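DNA polymerase sliding clamp 2 (Thermococcus kodakarensis, PDB 3LX2) probably encircles DNA as a homotrimeric ring and tethers the polymerase and other DNA-processing proteins to it during replication. Local coordinates at residues L16-E21 with L209-D214; K22-A27 with V47-N52; D153-M158 with A203-I208; Y232-R235 with E239-F242. All coordinates share one frame; numbering follows the deposited sequence.

In the fold
From the N terminus, helix 10-21 supplies residues 16-21, whose partner in contact 1 comes nearly 190 residues later, so that contact 1 closes a large loop joining the N-terminal and C-terminal domains. Nested inside it are contact 2, a short closure between the turn after helix 10-21 and strand 47-54, and, further along, contact 3, which sets strand 154-159 against helix 202-209. Contact 4, the hairpin of strands 228-234 and 238-244, follows in series. No two of these loops cross. Strands 47-54 and 238-244 are neighbours in one antiparallel sheet, which thereby runs through both domains, and Ile208 of contact 3 packs on Phe242 of contact 4.

Contact 1 of 4, residues L16-E21 with L209-D214. With SO4 (sulfate ion), chain D.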
# COMPACT_ATOMS: atom_id res chain seq x y z
N LEU A 16 18.04 2.25 -10.81
CA LEU A 16 19.34 1.60 -10.92
C LEU A 16 19.98 1.37 -9.55
O LEU A 16 20.59 0.32 -9.29
CB LEU A 16 20.25 2.52 -11.68
CG LEU A 16 21.64 1.98 -11.93
CD1 LEU A 16 21.61 0.86 -12.96
CD2 LEU A 16 22.51 3.18 -12.41
N ILE A 17 19.88 2.34 -8.67
CA ILE A 17 20.57 2.14 -7.40
C ILE A 17 19.89 1.04 -6.60
O ILE A 17 20.59 0.27 -5.89
CB ILE A 17 20.77 3.45 -6.61
CG1 ILE A 17 21.66 4.41 -7.41
CG2 ILE A 17 21.41 3.24 -5.30
CD1 ILE A 17 22.90 3.81 -7.84
N ALA A 18 18.56 0.96 -6.74
CA ALA A 18 17.73 -0.04 -6.07
C ALA A 18 18.16 -1.45 -6.52
O ALA A 18 18.26 -2.37 -5.72
CB ALA A 18 16.21 0.21 -6.31
N THR A 19 18.45 -1.63 -7.78
CA THR A 19 18.89 -2.92 -8.20
C THR A 19 20.27 -3.29 -7.59
O THR A 19 20.47 -4.39 -7.11
CB THR A 19 18.82 -2.97 -9.68
OG1 THR A 19 17.52 -2.51 -10.04
CG2 THR A 19 19.04 -4.34 -10.21
N LEU A 20 21.17 -2.33 -7.49
CA LEU A 20 22.51 -2.59 -6.98
C LEU A 20 22.51 -2.91 -5.51
O LEU A 20 23.21 -3.84 -5.07
CB LEU A 20 23.48 -1.43 -7.30
CG LEU A 20 23.56 -1.05 -8.77
CD1 LEU A 20 24.62 0.06 -9.08
CD2 LEU A 20 23.79 -2.28 -9.63
N GLU A 21 21.72 -2.17 -4.75
CA GLU A 21 21.75 -2.31 -3.29
C GLU A 21 21.30 -3.71 -2.90
O GLU A 21 21.58 -4.19 -1.79
CB GLU A 21 20.85 -1.26 -2.65
CG GLU A 21 20.95 -1.10 -1.11
CD GLU A 21 20.12 -2.10 -0.39
OE1 GLU A 21 19.05 -2.44 -0.91
OE2 GLU A 21 20.53 -2.59 0.69
N LEU A 209 15.33 -7.86 -11.93
CA LEU A 209 14.21 -7.42 -12.79
C LEU A 209 13.20 -6.49 -12.13
O LEU A 209 12.32 -5.96 -12.79
CB LEU A 209 13.44 -8.65 -13.33
CG LEU A 209 14.22 -9.73 -14.14
CD1 LEU A 209 13.46 -11.10 -14.27
CD2 LEU A 209 14.73 -9.21 -15.54
N ARG A 210 13.29 -6.28 -10.82
CA ARG A 210 12.23 -5.50 -10.15
C ARG A 210 12.15 -4.02 -10.50
O ARG A 210 11.06 -3.50 -10.61
CB ARG A 210 12.29 -5.67 -8.65
CG ARG A 210 11.12 -5.04 -7.89
CD ARG A 210 11.26 -5.30 -6.35
NE ARG A 210 10.84 -6.65 -6.00
CZ ARG A 210 11.65 -7.63 -5.57
NH1 ARG A 210 12.96 -7.43 -5.43
NH2 ARG A 210 11.12 -8.81 -5.26
N SER A 211 13.27 -3.33 -10.67
CA SER A 211 13.24 -1.90 -11.10
C SER A 211 12.65 -1.64 -12.50
O SER A 211 11.93 -0.68 -12.69
CB SER A 211 14.63 -1.26 -11.04
OG SER A 211 15.01 -1.01 -9.71
N LEU A 212 12.94 -2.50 -13.46
CA LEU A 212 12.50 -2.34 -14.83
C LEU A 212 10.98 -2.27 -15.00
O LEU A 212 10.21 -2.89 -14.22
CB LEU A 212 13.04 -3.50 -15.67
CG LEU A 212 14.57 -3.62 -15.69
CD1 LEU A 212 14.86 -4.75 -16.59
CD2 LEU A 212 15.21 -2.32 -16.21
N ALA A 213 10.54 -1.52 -16.00
CA ALA A 213 9.10 -1.45 -16.29
C ALA A 213 8.76 -2.60 -17.26
O ALA A 213 9.66 -3.05 -18.00
CB ALA A 213 8.72 -0.10 -16.90
N ASP A 214 7.50 -3.08 -17.26
CA ASP A 214 7.19 -4.33 -18.00
C ASP A 214 7.63 -4.25 -19.44
O ASP A 214 7.98 -5.26 -20.06
CB ASP A 214 5.71 -4.69 -17.95
CG ASP A 214 5.27 -5.21 -16.59
OD1 ASP A 214 6.11 -5.60 -15.73
OD2 ASP A 214 4.06 -5.19 -16.37
S SO4 D . 5.22 -0.93 -15.56
O1 SO4 D . 5.78 -2.26 -15.80
O2 SO4 D . 6.05 -0.17 -14.62
O3 SO4 D . 5.13 -0.27 -16.88
O4 SO4 D . 3.92 -1.03 -14.91
O HOH W 1 15.47 -4.08 -9.27
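Thr19 and Ser211 set their hydroxyls in the same way, each beside its own backbone N and anti to the carbonyl carbon (chi1 -51° and -74°), and this brings Thr19 OG1 and Ser211 OG to 2.9 Å from each other. Both oxygens are hydrogen-bonded to the carbonyl oxygen of Ser15, one turn back from Thr19 in helix 10-21, so a single backbone acceptor gathers the pair. A water adds a second bridge: it lies 2.7 Å from Thr19 OG1, and it accepts a hydrogen bond of 2.7 Å from Ser211 N. Beyond the hydroxyls little else meets: Ala18 CB lies 3.8 Å from Ser211 OG, and the two segments together bury only 116 Å². This is a polar seam between the N-terminal and C-terminal domains of one PCNA subunit, met at the loop that follows helix 202-209. A sulfate, probably from the crystallisation liquor, lies by Asp214, well away from the seam. On the far side of helix 10-21, Ile17 packs on helix 73-80, while Leu20 rests on strand 47-54; from the loop, Leu209 reaches helix 138-151; Thr19 of the helix and Leu212 of the loop both touch Tyr232 of strand 228-234.

Contact 2 of 4, residues K22-A27 with V47-N52; sequences KFFDEA and VLVDLN
Phe23 and Val47 mark the nearest approach of the backbones, their CA atoms 7.5 Å apart, which is too wide for strand pairing and leaves side chains to make the contact. In the PCNA fold of the N-terminal domain, residues 22-25 turn from helix 10-21 into strand 26-31, and strand 35-41 separates that strand from 47-54 in the sheet. Val47 lies across Phe23 at about a right angle and makes a CH-pi contact: its CG1 stands 3.9 Å from the centroid of the Phe23 ring, 17° off the normal. The opposite face of this ring has Lys22 CB toward its rim, so an aliphatic carbon lies off-centre over each face. Tyr204, Asp207 and Ile208 of helix 202-209 also touch Phe23, making it a bridge to the C-terminal domain. The Phe24 ring has its own neighbour, Phe23 CB, 3.6 Å above its centre. At the edge of that ring, near its plane, Phe24 CE1 is 4.2 Å from the carbonyl oxygen Val47 O. Val49 turns CG1 between its backbone N and carbonyl carbon (chi1 77°), and from there CG1 meets Phe24 CE2 obliquely at 3.7 Å.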
# COMPACT_ATOMS: atom_id res chain seq x y z
N LYS A 22 20.60 -4.38 -3.80
CA LYS A 22 20.08 -5.70 -3.48
C LYS A 22 21.23 -6.68 -3.31
O LYS A 22 21.09 -7.58 -2.56
CB LYS A 22 19.10 -6.22 -4.55
CG LYS A 22 17.72 -5.53 -4.53
CD LYS A 22 17.10 -5.64 -3.12
CE LYS A 22 15.88 -4.77 -2.98
NZ LYS A 22 14.79 -5.32 -3.80
N PHE A 23 22.36 -6.44 -4.00
CA PHE A 23 23.47 -7.39 -4.04
C PHE A 23 24.74 -6.97 -3.35
O PHE A 23 25.52 -7.85 -2.96
CB PHE A 23 23.86 -7.72 -5.49
CG PHE A 23 22.72 -8.23 -6.29
CD1 PHE A 23 22.28 -9.55 -6.14
CD2 PHE A 23 22.03 -7.38 -7.17
CE1 PHE A 23 21.19 -10.04 -6.88
CE2 PHE A 23 20.94 -7.87 -7.91
CZ PHE A 23 20.53 -9.22 -7.76
N PHE A 24 24.95 -5.66 -3.24
CA PHE A 24 26.18 -5.08 -2.72
C PHE A 24 25.91 -4.05 -1.66
O PHE A 24 24.97 -3.29 -1.76
CB PHE A 24 26.98 -4.43 -3.83
CG PHE A 24 26.95 -5.20 -5.11
CD1 PHE A 24 27.68 -6.39 -5.25
CD2 PHE A 24 26.17 -4.77 -6.15
CE1 PHE A 24 27.64 -7.11 -6.44
CE2 PHE A 24 26.12 -5.47 -7.32
CZ PHE A 24 26.85 -6.65 -7.47
N ASP A 25 26.78 -4.00 -0.67
CA ASP A 25 26.63 -3.07 0.43
C ASP A 25 27.19 -1.71 0.00
O ASP A 25 26.72 -0.67 0.47
CB ASP A 25 27.35 -3.61 1.68
CG ASP A 25 26.92 -5.04 2.05
OD1 ASP A 25 25.71 -5.31 2.18
OD2 ASP A 25 27.81 -5.92 2.22
N GLU A 26 28.18 -1.75 -0.89
CA GLU A 26 28.95 -0.61 -1.27
C GLU A 26 29.21 -0.69 -2.75
O GLU A 26 29.33 -1.80 -3.30
CB GLU A 26 30.32 -0.60 -0.57
CG GLU A 26 30.30 -1.10 0.90
CD GLU A 26 31.58 -0.75 1.66
OE1 GLU A 26 32.71 -1.03 1.11
OE2 GLU A 26 31.46 -0.19 2.80
N ALA A 27 29.30 0.46 -3.42
CA ALA A 27 29.71 0.42 -4.80
C ALA A 27 30.82 1.39 -5.12
O ALA A 27 30.88 2.50 -4.60
CB ALA A 27 28.56 0.64 -5.65
N VAL A 47 26.79 -13.32 -8.35
CA VAL A 47 26.26 -12.19 -9.12
C VAL A 47 27.31 -11.16 -9.50
O VAL A 47 27.99 -10.63 -8.66
CB VAL A 47 25.05 -11.51 -8.36
CG1 VAL A 47 24.60 -10.25 -9.01
CG2 VAL A 47 23.88 -12.44 -8.29
N LEU A 48 27.46 -10.92 -10.80
CA LEU A 48 28.37 -9.88 -11.31
C LEU A 48 27.66 -8.79 -12.09
O LEU A 48 26.90 -9.08 -13.03
CB LEU A 48 29.45 -10.47 -12.23
CG LEU A 48 30.41 -9.45 -12.91
CD1 LEU A 48 31.74 -10.15 -13.32
CD2 LEU A 48 29.79 -8.73 -14.13
N VAL A 49 27.96 -7.55 -11.74
CA VAL A 49 27.39 -6.43 -12.45
C VAL A 49 28.43 -5.65 -13.23
O VAL A 49 29.54 -5.39 -12.74
CB VAL A 49 26.55 -5.53 -11.52
CG1 VAL A 49 27.46 -4.67 -10.68
CG2 VAL A 49 25.66 -4.70 -12.34
N ASP A 50 28.07 -5.34 -14.47
CA ASP A 50 28.84 -4.48 -15.31
C ASP A 50 27.98 -3.31 -15.87
O ASP A 50 27.02 -3.47 -16.60
CB ASP A 50 29.53 -5.29 -16.40
CG ASP A 50 30.54 -4.48 -17.18
OD1 ASP A 50 31.04 -3.48 -16.63
OD2 ASP A 50 30.84 -4.83 -18.35
N LEU A 51 28.38 -2.11 -15.48
CA LEU A 51 27.55 -0.95 -15.64
C LEU A 51 28.33 0.11 -16.40
O LEU A 51 29.44 0.50 -16.01
CB LEU A 51 27.18 -0.44 -14.24
CG LEU A 51 26.66 0.97 -14.04
CD1 LEU A 51 25.33 1.15 -14.81
CD2 LEU A 51 26.42 1.26 -12.55
N ASN A 52 27.73 0.59 -17.48
CA ASN A 52 28.32 1.69 -18.19
C ASN A 52 27.38 2.85 -18.55
O ASN A 52 26.44 2.70 -19.33
CB ASN A 52 29.11 1.19 -19.39
CG ASN A 52 29.62 2.31 -20.25
OD1 ASN A 52 30.66 2.91 -19.98
ND2 ASN A 52 28.86 2.63 -21.29

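Contact 3 of 4, residues D153-M158 with A203-I208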
# COMPACT_ATOMS: atom_id res chain seq x y z
N ASP A 153 13.29 -22.69 -5.67
CA ASP A 153 14.27 -21.63 -5.52
C ASP A 153 15.14 -21.54 -6.79
O ASP A 153 15.98 -20.65 -6.93
CB ASP A 153 15.13 -21.89 -4.27
CG ASP A 153 15.64 -23.37 -4.20
OD1 ASP A 153 14.82 -24.34 -3.97
OD2 ASP A 153 16.87 -23.56 -4.36
N SER A 154 14.90 -22.44 -7.72
CA SER A 154 15.69 -22.53 -8.94
C SER A 154 14.78 -22.36 -10.11
O SER A 154 13.63 -22.79 -10.03
CB SER A 154 16.33 -23.88 -9.03
OG SER A 154 17.50 -23.87 -8.24
N ILE A 155 15.27 -21.72 -11.18
CA ILE A 155 14.52 -21.62 -12.40
C ILE A 155 15.36 -22.09 -13.57
O ILE A 155 16.54 -21.75 -13.66
CB ILE A 155 13.88 -20.17 -12.66
CG1 ILE A 155 13.02 -20.16 -13.92
CG2 ILE A 155 14.93 -19.08 -12.73
CD1 ILE A 155 12.10 -18.93 -14.08
N TYR A 156 14.72 -22.87 -14.44
CA TYR A 156 15.36 -23.40 -15.63
C TYR A 156 15.09 -22.51 -16.79
O TYR A 156 13.95 -22.12 -17.03
CB TYR A 156 14.88 -24.83 -15.93
CG TYR A 156 15.52 -25.87 -15.05
CD1 TYR A 156 16.74 -26.44 -15.40
CD2 TYR A 156 14.93 -26.26 -13.84
CE1 TYR A 156 17.37 -27.38 -14.59
CE2 TYR A 156 15.54 -27.21 -13.02
CZ TYR A 156 16.77 -27.76 -13.41
OH TYR A 156 17.44 -28.70 -12.64
N PHE A 157 16.17 -22.20 -17.50
CA PHE A 157 16.14 -21.46 -18.75
C PHE A 157 16.43 -22.51 -19.79
O PHE A 157 17.46 -23.18 -19.72
CB PHE A 157 17.25 -20.37 -18.76
CG PHE A 157 16.82 -19.06 -18.16
CD1 PHE A 157 16.95 -17.87 -18.89
CD2 PHE A 157 16.30 -19.00 -16.88
CE1 PHE A 157 16.55 -16.65 -18.37
CE2 PHE A 157 15.88 -17.78 -16.34
CZ PHE A 157 16.01 -16.60 -17.07
N MET A 158 15.54 -22.66 -20.76
CA MET A 158 15.74 -23.61 -21.87
C MET A 158 15.33 -23.02 -23.21
O MET A 158 14.35 -22.27 -23.32
CB MET A 158 14.91 -24.88 -21.69
CG MET A 158 14.89 -25.52 -20.28
SD MET A 158 13.71 -26.91 -20.26
CE MET A 158 14.34 -27.88 -21.66
N ALA A 203 15.78 -16.03 -6.67
CA ALA A 203 15.82 -14.87 -5.79
C ALA A 203 16.66 -13.85 -6.50
O ALA A 203 16.27 -12.70 -6.66
CB ALA A 203 16.49 -15.25 -4.48
N TYR A 204 17.82 -14.29 -6.92
CA TYR A 204 18.71 -13.43 -7.70
C TYR A 204 18.04 -12.68 -8.91
O TYR A 204 18.14 -11.45 -9.01
CB TYR A 204 20.00 -14.21 -8.04
CG TYR A 204 20.83 -14.62 -6.80
CD1 TYR A 204 21.75 -13.74 -6.22
CD2 TYR A 204 20.69 -15.88 -6.20
CE1 TYR A 204 22.50 -14.09 -5.08
CE2 TYR A 204 21.43 -16.25 -5.04
CZ TYR A 204 22.34 -15.35 -4.49
OH TYR A 204 23.10 -15.67 -3.37
N LEU A 205 17.31 -13.40 -9.76
CA LEU A 205 16.72 -12.82 -10.98
C LEU A 205 15.62 -11.80 -10.70
O LEU A 205 15.48 -10.75 -11.39
CB LEU A 205 16.20 -13.93 -11.90
CG LEU A 205 17.12 -15.12 -12.30
CD1 LEU A 205 16.60 -15.79 -13.51
CD2 LEU A 205 18.56 -14.75 -12.56
N GLU A 206 14.82 -12.11 -9.68
CA GLU A 206 13.70 -11.32 -9.28
C GLU A 206 14.18 -9.97 -8.75
O GLU A 206 13.52 -8.96 -8.93
CB GLU A 206 12.92 -12.10 -8.21
CG GLU A 206 12.09 -11.23 -7.24
CD GLU A 206 11.14 -12.05 -6.36
OE1 GLU A 206 11.64 -12.80 -5.46
OE2 GLU A 206 9.89 -11.92 -6.60
N ASP A 207 15.31 -9.97 -8.07
CA ASP A 207 15.91 -8.73 -7.59
C ASP A 207 16.54 -7.90 -8.72
O ASP A 207 16.53 -6.67 -8.67
CB ASP A 207 16.96 -9.00 -6.49
CG ASP A 207 16.34 -9.20 -5.11
OD1 ASP A 207 15.16 -8.83 -4.87
OD2 ASP A 207 17.05 -9.70 -4.22
N ILE A 208 17.03 -8.57 -9.75
CA ILE A 208 17.58 -7.90 -10.92
C ILE A 208 16.46 -7.17 -11.69
O ILE A 208 16.63 -6.03 -12.04
CB ILE A 208 18.34 -8.90 -11.85
CG1 ILE A 208 19.57 -9.48 -11.14
CG2 ILE A 208 18.67 -8.27 -13.23
CD1 ILE A 208 20.38 -10.54 -11.94
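Leu205 presents one methyl group to the strand, and nearly everything in this contact converges on it. Of the residues involved Leu205 has the most area buried, 53 Å², against 20 Å² for Phe157 and 18 Å² for Ile155. The Leu205 chain is almost fully extended beyond CB (chi2 -161°), so CD1 continues outward from the helix and becomes its leading atom. It reaches Phe157 CE2 at 3.5 Å and Phe157 CZ at 3.7 Å, the two side chains arriving from opposite directions. The methyl stands oblique to the phenyl ring, so the contact is plain apolar packing. Ile155, two residues back on the same face of the strand, offers CG2, which lies 3.8 Å from Leu205 CD1. The same Ile155 CG2 sits in the plane of the Phe157 ring, at its edge, so the strand methyl and the ring together form the seat for Leu205. The backbones stay well apart, with 9.2 Å between the CA atoms of Ile155 and Leu205. In the C-terminal PCNA domain this is a helix-on-sheet junction: strand 196-201, which leads directly into helix 202-209, pairs with strand 154-159 through backbone bonds of Ile155 with Tyr200 and of Phe157 with Ser198. The packing extends to the neighbouring elements: Phe157 makes edge-to-face ring contacts with Phe166 and Phe222, Ile155 rests on Ala148 of helix 138-151, and Leu205 also touches Val145 of that helix, Leu228 of strand 228-234 and Ile244 of strand 238-244.

Contact 4 of 4, residues Y232-R235 with E239-F242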
# COMPACT_ATOMS: atom_id res chain seq x y z
N TYR A 232 20.34 -4.79 -19.69
CA TYR A 232 19.44 -3.73 -20.12
C TYR A 232 20.11 -2.47 -20.61
O TYR A 232 21.05 -1.94 -19.99
CB TYR A 232 18.27 -3.45 -19.15
CG TYR A 232 18.50 -3.20 -17.65
CD1 TYR A 232 18.47 -4.27 -16.71
CD2 TYR A 232 18.58 -1.89 -17.14
CE1 TYR A 232 18.61 -4.03 -15.31
CE2 TYR A 232 18.70 -1.65 -15.70
CZ TYR A 232 18.72 -2.72 -14.81
OH TYR A 232 18.82 -2.50 -13.43
N MET A 233 19.63 -2.01 -21.77
CA MET A 233 20.09 -0.77 -22.39
C MET A 233 19.44 0.36 -21.64
O MET A 233 18.27 0.26 -21.33
CB MET A 233 19.69 -0.74 -23.85
CG MET A 233 20.38 -1.79 -24.66
SD MET A 233 22.12 -1.93 -24.20
CE MET A 233 22.77 -2.71 -25.69
N VAL A 234 20.19 1.39 -21.27
CA VAL A 234 19.55 2.53 -20.53
C VAL A 234 19.53 3.77 -21.42
O VAL A 234 20.56 4.23 -21.87
CB VAL A 234 20.05 2.72 -19.05
CG1 VAL A 234 21.31 1.91 -18.78
CG2 VAL A 234 20.22 4.20 -18.66
N ARG A 235 18.33 4.21 -21.74
CA ARG A 235 18.09 5.23 -22.76
C ARG A 235 18.93 5.08 -24.01
O ARG A 235 19.50 6.06 -24.50
CB ARG A 235 18.31 6.64 -22.21
CG ARG A 235 17.30 7.11 -21.19
CD ARG A 235 17.73 8.47 -20.71
NE ARG A 235 16.96 8.94 -19.57
CZ ARG A 235 17.08 10.16 -19.07
NH1 ARG A 235 17.96 11.02 -19.60
NH2 ARG A 235 16.34 10.52 -18.03
N GLU A 239 24.52 0.75 -20.67
CA GLU A 239 24.37 -0.70 -20.55
C GLU A 239 24.32 -1.03 -19.09
O GLU A 239 24.97 -0.41 -18.32
CB GLU A 239 25.62 -1.39 -21.07
CG GLU A 239 25.76 -1.51 -22.59
CD GLU A 239 26.88 -2.48 -22.99
OE1 GLU A 239 27.63 -2.97 -22.08
OE2 GLU A 239 27.00 -2.74 -24.22
N VAL A 240 23.54 -2.04 -18.73
CA VAL A 240 23.61 -2.68 -17.41
C VAL A 240 23.48 -4.19 -17.59
O VAL A 240 22.49 -4.68 -18.13
CB VAL A 240 22.53 -2.21 -16.42
CG1 VAL A 240 22.78 -2.83 -15.06
CG2 VAL A 240 22.53 -0.75 -16.29
N SER A 241 24.48 -4.89 -17.07
CA SER A 241 24.73 -6.29 -17.34
C SER A 241 24.96 -7.00 -16.05
O SER A 241 25.76 -6.57 -15.23
CB SER A 241 26.02 -6.42 -18.13
OG SER A 241 25.90 -5.76 -19.37
N PHE A 242 24.22 -8.08 -15.87
CA PHE A 242 24.42 -9.02 -14.80
C PHE A 242 24.81 -10.42 -15.35
O PHE A 242 24.18 -10.97 -16.28
CB PHE A 242 23.15 -9.15 -13.97
CG PHE A 242 22.74 -7.88 -13.24
CD1 PHE A 242 23.24 -7.61 -11.98
CD2 PHE A 242 21.83 -6.98 -13.80
CE1 PHE A 242 22.83 -6.44 -11.26
CE2 PHE A 242 21.44 -5.82 -13.10
CZ PHE A 242 21.96 -5.55 -11.83
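Tyr232 and Val240 face each other as an antiparallel hydrogen-bonded pair, and their side chains run side by side from the same face of the sheet. Tyr232 N donates to Val240 O at 2.7 Å and Val240 N returns a bond of 2.8 Å to Tyr232 O. Above this pair the Tyr232 ring forms a flat wall, and the branch point of Val240 is the bump set against it, a CH-pi contact over the face, with Val240 CB 4.0 Å from the centroid of the Tyr232 ring. Val240 CG2 fits between two surfaces, 4.0 Å from Tyr232 CE2 and 3.8 Å from Val234 CG1. Residues 232-234 and 239-242 belong to the beta hairpin of strands 228-234 and 238-244; the axes of these two pieces come within 4.8 Å and run nearly antiparallel, 157° apart. Further along, Phe242 turns its edge to the tyrosine: Tyr232 CE1 sits near the plane of the Phe242 ring, 4.0 Å from Phe242 CE2. Helix 10-21 packs over this face, with Leu16 on Val240 and Thr19 on Phe242, while Leu51 and Val49 of strand 47-54 lie beside Val240 and Phe242. On the other face Met233 folds back at chi2 (-41°), bringing SD within 4.0 Å of Glu239 CG; the Glu239 carboxylate goes on to a salt bridge with Lys231.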